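Local coordinates for hypothetical protein SO0799 (Shewanella oneidensis, PDB 1YUD) that is of unknown function but belongs to the cupin superfamily, as a DUF985 (Cupin_5) protein with a mainly antiparallel beta fold, at residues D15-I18 with K19-L23. Numbering follows the deposited sequence.
Sequences DDFI and KFLEL
Lys19, Phe20 and Leu21 donate their backbone N-H groups to the carbonyls of Asp15, Asp16 and Phe17 four residues back, after which the chain leaves helix 14-20 with Leu23 N bonded to Ile18 O at 2.7 Å. In this last bond, the one that makes the turn, Leu23 N lies in the plane of the Ile18 carbonyl, on a lone pair. Glu22, with positive phi, is the first residue to break the helical conformation, and its own N bonds to Lys19 O. This is a Schellman motif, which turns the chain out of the N-terminal helix and towards strand 24-25 of the cupin fold. Across the turn, the side chains of Ile18 and Leu23 cross at a slant, Ile18 CG2 lying 3.9 Å from Leu23 CD1. The same leucine methyl lies beside the Ile18 backbone. With chi1 at 59°, the CG1 branch of Ile18 sits between its backbone N and carbonyl carbon, while CG2 is left pointing to the leucine. Cut back to an alanine here, the side chain would lose CG2 and is likely to open a gap beside Leu23 CD1 and weaken the packing on Phe31 of strand 31-37. One helical turn apart, Phe17 and Leu21 run alongside each other in the same direction, with Leu21 CD1 3.9 Å from Phe17 CD2 in an oblique approach to the ring. Both rest on Leu128 of strand 126-133 and on Leu101 of the second subunit, and Leu23 packs against Tyr53 and Leu55 of strand 50-57. Phe20 instead places CD2 4.2 Å from Asp16 CB, and Phe20 also packs on Leu101 of the second subunit.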
loop_
_atom_site.group_PDB
_atom_site.type_symbol
_atom_site.label_atom_id
_atom_site.label_comp_id
_atom_site.label_asym_id
_atom_site.label_seq_id
_atom_site.Cartn_x
_atom_site.Cartn_y
_atom_site.Cartn_z
ATOM N N ASP A 15 19.988 5.405 1.053
ATOM C CA ASP A 15 20.940 4.451 1.606
ATOM C C ASP A 15 20.417 3.772 2.861
ATOM O O ASP A 15 20.674 2.588 3.090
ATOM C CB ASP A 15 22.267 5.154 1.893
ATOM C CG ASP A 15 22.906 5.712 0.637
ATOM O OD1 ASP A 15 23.128 4.927 -0.311
ATOM O OD2 ASP A 15 23.182 6.928 0.594
ATOM N N ASP A 16 19.679 4.527 3.667
ATOM C CA ASP A 16 19.106 4.005 4.903
ATOM C C ASP A 16 18.047 2.970 4.589
ATOM O O ASP A 16 18.004 1.900 5.201
ATOM C CB ASP A 16 18.469 5.134 5.709
ATOM C CG ASP A 16 19.475 6.164 6.153
ATOM O OD1 ASP A 16 20.277 6.615 5.310
ATOM O OD2 ASP A 16 19.462 6.524 7.346
ATOM N N PHE A 17 17.196 3.302 3.622
ATOM C CA PHE A 17 16.116 2.418 3.208
ATOM C C PHE A 17 16.613 1.124 2.599
ATOM O O PHE A 17 16.212 0.044 3.031
ATOM C CB PHE A 17 15.179 3.137 2.229
ATOM C CG PHE A 17 14.195 4.045 2.906
ATOM C CD1 PHE A 17 14.175 5.408 2.635
ATOM C CD2 PHE A 17 13.311 3.536 3.856
ATOM C CE1 PHE A 17 13.291 6.256 3.307
ATOM C CE2 PHE A 17 12.425 4.373 4.533
ATOM C CZ PHE A 17 12.418 5.734 4.255
ATOM N N ILE A 18 17.483 1.218 1.600
ATOM C CA ILE A 18 17.987 0.005 0.979
ATOM C C ILE A 18 18.628 -0.897 2.037
ATOM O O ILE A 18 18.527 -2.126 1.957
ATOM C CB ILE A 18 19.004 0.319 -0.157
ATOM C CG1 ILE A 18 20.186 1.117 0.384
ATOM C CG2 ILE A 18 18.333 1.098 -1.254
ATOM C CD1 ILE A 18 21.328 0.249 0.902
ATOM N N LYS A 19 19.254 -0.279 3.040
ATOM C CA LYS A 19 19.921 -1.021 4.102
ATOM C C LYS A 19 18.953 -1.660 5.090
ATOM O O LYS A 19 18.896 -2.883 5.205
ATOM C CB LYS A 19 20.884 -0.111 4.864
ATOM C CG LYS A 19 21.694 -0.851 5.931
ATOM C CD LYS A 19 22.309 0.107 6.945
ATOM C CE LYS A 19 22.967 -0.646 8.100
ATOM N NZ LYS A 19 23.399 0.270 9.205
ATOM N N PHE A 20 18.199 -0.832 5.808
ATOM C CA PHE A 20 17.243 -1.338 6.789
ATOM C C PHE A 20 16.207 -2.275 6.196
ATOM O O PHE A 20 15.825 -3.261 6.830
ATOM C CB PHE A 20 16.532 -0.186 7.476
ATOM C CG PHE A 20 17.395 0.559 8.434
ATOM C CD1 PHE A 20 17.961 -0.093 9.527
ATOM C CD2 PHE A 20 17.650 1.915 8.253
ATOM C CE1 PHE A 20 18.765 0.591 10.426
ATOM C CE2 PHE A 20 18.457 2.616 9.151
ATOM C CZ PHE A 20 19.013 1.950 10.237
ATOM N N LEU A 21 15.744 -1.967 4.986
ATOM C CA LEU A 21 14.748 -2.807 4.334
ATOM C C LEU A 21 15.392 -3.883 3.461
ATOM O O LEU A 21 14.694 -4.676 2.832
ATOM C CB LEU A 21 13.788 -1.952 3.502
ATOM C CG LEU A 21 12.982 -0.863 4.226
ATOM C CD1 LEU A 21 12.116 -0.117 3.214
ATOM C CD2 LEU A 21 12.119 -1.475 5.317
ATOM N N GLU A 22 16.723 -3.904 3.424
ATOM C CA GLU A 22 17.472 -4.910 2.661
ATOM C C GLU A 22 17.067 -4.990 1.195
ATOM O O GLU A 22 16.745 -6.069 0.700
ATOM C CB GLU A 22 17.282 -6.295 3.292
ATOM C CG GLU A 22 17.515 -6.347 4.791
ATOM C CD GLU A 22 17.128 -7.687 5.390
ATOM O OE1 GLU A 22 17.171 -7.815 6.626
ATOM O OE2 GLU A 22 16.780 -8.612 4.627
ATOM N N LEU A 23 17.117 -3.857 0.503
ATOM C CA LEU A 23 16.723 -3.783 -0.902
ATOM C C LEU A 23 17.791 -4.179 -1.931
ATOM O O LEU A 23 18.860 -3.588 -1.991
ATOM C CB LEU A 23 16.215 -2.370 -1.189
ATOM C CG LEU A 23 15.107 -1.949 -0.219
ATOM C CD1 LEU A 23 14.839 -0.449 -0.309
ATOM C CD2 LEU A 23 13.859 -2.772 -0.527
#